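Local structure of protein DsvD (Desulfovibrio vulgaris, 1UCR) at residues Gln6-Phe11 and Lys40-Ala45. The protein is of uncertain function but may play an essential role in dissimilatory sulfite reduction, and carries a winged-helix motif that possibly interacts with DNA. Residues are numbered along the deposited sequence; the frame is centred on the assembly and turned at random.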
loop_
_atom_site.group_PDB
_atom_site.type_symbol
_atom_site.label_atom_id
_atom_site.label_comp_id
_atom_site.label_asym_id
_atom_site.label_seq_id
_atom_site.Cartn_x
_atom_site.Cartn_y
_atom_site.Cartn_z
ATOM N N GLN B 6 -0.428 11.785 -4.461
ATOM C CA GLN B 6 -1.516 11.631 -3.545
ATOM C C GLN B 6 -2.838 11.396 -4.284
ATOM O O GLN B 6 -3.687 10.606 -3.844
ATOM C CB GLN B 6 -1.649 12.872 -2.624
ATOM C CG GLN B 6 -2.724 12.645 -1.544
ATOM C CD GLN B 6 -2.185 11.565 -0.612
ATOM O OE1 GLN B 6 -1.146 11.730 0.015
ATOM N NE2 GLN B 6 -2.864 10.441 -0.477
ATOM N N LYS B 7 -3.015 12.034 -5.441
ATOM C CA LYS B 7 -4.246 11.820 -6.232
ATOM C C LYS B 7 -4.335 10.401 -6.759
ATOM O O LYS B 7 -5.427 9.811 -6.816
ATOM C CB LYS B 7 -4.275 12.837 -7.389
ATOM C CG LYS B 7 -4.595 14.278 -6.901
ATOM C CD LYS B 7 -4.713 15.270 -8.073
ATOM C CE LYS B 7 -5.030 16.655 -7.512
ATOM N NZ LYS B 7 -5.194 17.681 -8.553
ATOM N N VAL B 8 -3.197 9.805 -7.161
ATOM C CA VAL B 8 -3.205 8.367 -7.536
ATOM C C VAL B 8 -3.644 7.519 -6.349
ATOM O O VAL B 8 -4.515 6.639 -6.489
ATOM C CB VAL B 8 -1.814 7.975 -8.018
ATOM C CG1 VAL B 8 -1.647 6.472 -8.191
ATOM C CG2 VAL B 8 -1.483 8.706 -9.324
ATOM N N VAL B 9 -2.965 7.721 -5.195
ATOM C CA VAL B 9 -3.294 6.910 -4.032
ATOM C C VAL B 9 -4.777 7.073 -3.657
ATOM O O VAL B 9 -5.488 6.097 -3.350
ATOM C CB VAL B 9 -2.402 7.280 -2.857
ATOM C CG1 VAL B 9 -2.800 6.609 -1.555
ATOM C CG2 VAL B 9 -0.964 6.879 -3.202
ATOM N N ASP B 10 -5.255 8.343 -3.660
ATOM C CA ASP B 10 -6.656 8.558 -3.249
ATOM C C ASP B 10 -7.637 7.875 -4.202
ATOM O O ASP B 10 -8.656 7.330 -3.768
ATOM C CB ASP B 10 -7.004 10.044 -3.232
ATOM C CG ASP B 10 -6.306 10.827 -2.100
ATOM O OD1 ASP B 10 -5.688 10.186 -1.223
ATOM O OD2 ASP B 10 -6.364 12.061 -2.142
ATOM N N PHE B 11 -7.369 7.880 -5.503
ATOM C CA PHE B 11 -8.246 7.178 -6.414
ATOM C C PHE B 11 -8.306 5.696 -6.084
ATOM O O PHE B 11 -9.361 5.065 -6.011
ATOM C CB PHE B 11 -7.747 7.429 -7.879
ATOM C CG PHE B 11 -8.538 6.487 -8.817
ATOM C CD1 PHE B 11 -9.869 6.791 -9.126
ATOM C CD2 PHE B 11 -7.978 5.358 -9.333
ATOM C CE1 PHE B 11 -10.586 5.938 -9.976
ATOM C CE2 PHE B 11 -8.668 4.476 -10.184
ATOM C CZ PHE B 11 -10.007 4.792 -10.448
ATOM N N LYS B 40 3.735 8.097 -16.229
ATOM C CA LYS B 40 4.572 6.906 -16.086
ATOM C C LYS B 40 5.629 7.122 -15.025
ATOM O O LYS B 40 5.866 6.244 -14.202
ATOM C CB LYS B 40 5.216 6.553 -17.439
ATOM C CG LYS B 40 6.139 5.324 -17.346
ATOM C CD LYS B 40 5.515 3.970 -17.017
ATOM C CE LYS B 40 4.583 3.471 -18.148
ATOM N NZ LYS B 40 4.134 2.035 -17.805
ATOM N N LYS B 41 6.268 8.298 -14.984
ATOM C CA LYS B 41 7.292 8.544 -13.962
ATOM C C LYS B 41 6.725 8.524 -12.566
ATOM O O LYS B 41 7.332 7.957 -11.654
ATOM C CB LYS B 41 7.988 9.884 -14.266
ATOM C CG LYS B 41 8.945 9.873 -15.469
ATOM C CD LYS B 41 10.232 9.121 -15.213
ATOM C CE LYS B 41 11.219 9.124 -16.370
ATOM N NZ LYS B 41 11.628 10.464 -16.900
ATOM N N ILE B 42 5.565 9.161 -12.355
ATOM C CA ILE B 42 5.085 9.147 -10.971
ATOM C C ILE B 42 4.607 7.796 -10.527
ATOM O O ILE B 42 4.840 7.428 -9.359
ATOM C CB ILE B 42 4.076 10.233 -10.664
ATOM C CG1 ILE B 42 2.759 9.982 -11.296
ATOM C CG2 ILE B 42 4.599 11.645 -10.945
ATOM C CD1 ILE B 42 1.690 10.962 -10.823
ATOM N N LEU B 43 3.981 7.025 -11.423
ATOM C CA LEU B 43 3.589 5.669 -11.054
ATOM C C LEU B 43 4.820 4.819 -10.739
ATOM O O LEU B 43 4.812 4.015 -9.782
ATOM C CB LEU B 43 2.782 5.033 -12.216
ATOM C CG LEU B 43 1.393 5.632 -12.409
ATOM C CD1 LEU B 43 0.795 5.072 -13.692
ATOM C CD2 LEU B 43 0.459 5.315 -11.239
ATOM N N THR B 44 5.882 4.972 -11.537
ATOM C CA THR B 44 7.075 4.172 -11.317
ATOM C C THR B 44 7.707 4.528 -9.998
ATOM O O THR B 44 8.167 3.618 -9.287
ATOM C CB THR B 44 8.073 4.444 -12.482
ATOM O OG1 THR B 44 7.448 4.093 -13.719
ATOM C CG2 THR B 44 9.284 3.581 -12.306
ATOM N N ALA B 45 7.748 5.817 -9.636
ATOM C CA ALA B 45 8.303 6.194 -8.341
ATOM C C ALA B 45 7.492 5.613 -7.208
ATOM O O ALA B 45 8.055 5.143 -6.226
ATOM C CB ALA B 45 8.289 7.716 -8.246
#
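V8 divides its two methyl groups between two neighbouring residues of the facing helix, and shows how one branched side chain can span two positions of a facing helix. Its CG1 meets CD2 of L43 at 3.9 Å, while CG2 approaches CD1 of I42 at a looser 4.2 Å. Both meetings are of methyl with methyl, V8 running aslant to each partner. The torsion of V8 explains the division: CG1 stands opposite the backbone N (chi1 170°) and CG2 opposite the carbonyl carbon, so that one branch serves each neighbour. L43 leaves its helix beside the interface instead of facing it; CD1 continues the chain away from CA (chi2 172°), leaving CD2 as the branch turned to V8. The CB of I42 points toward the other helix, and I42 also packs on A4 and K5, about one turn earlier on helix 3-12. The two backbones are nearest at V8 and L43, whose CA atoms lie 8.1 Å apart, and only about 99 Å² is buried between the segments.

Further out, F27 of helix 24-30 touches both V8 and L43, adding a third helix to the cluster. Polar bonds occupy other faces of the two helices. Q6 NE2 reaches OD1 of D10 one turn on, at 2.9 Å, and also binds E50 of the second subunit; T44 OG1 bonds back to K40 O at 2.7 Å, joining T44 N on that oxygen from the opposite face of the carbonyl plane. The apolar contacts of V8 with I42 and L43 help pack helix 3-12 against helix 36-48, within the hydrophobic core of a three-helix bundle that, with its small antiparallel sheet, forms the winged-helix fold.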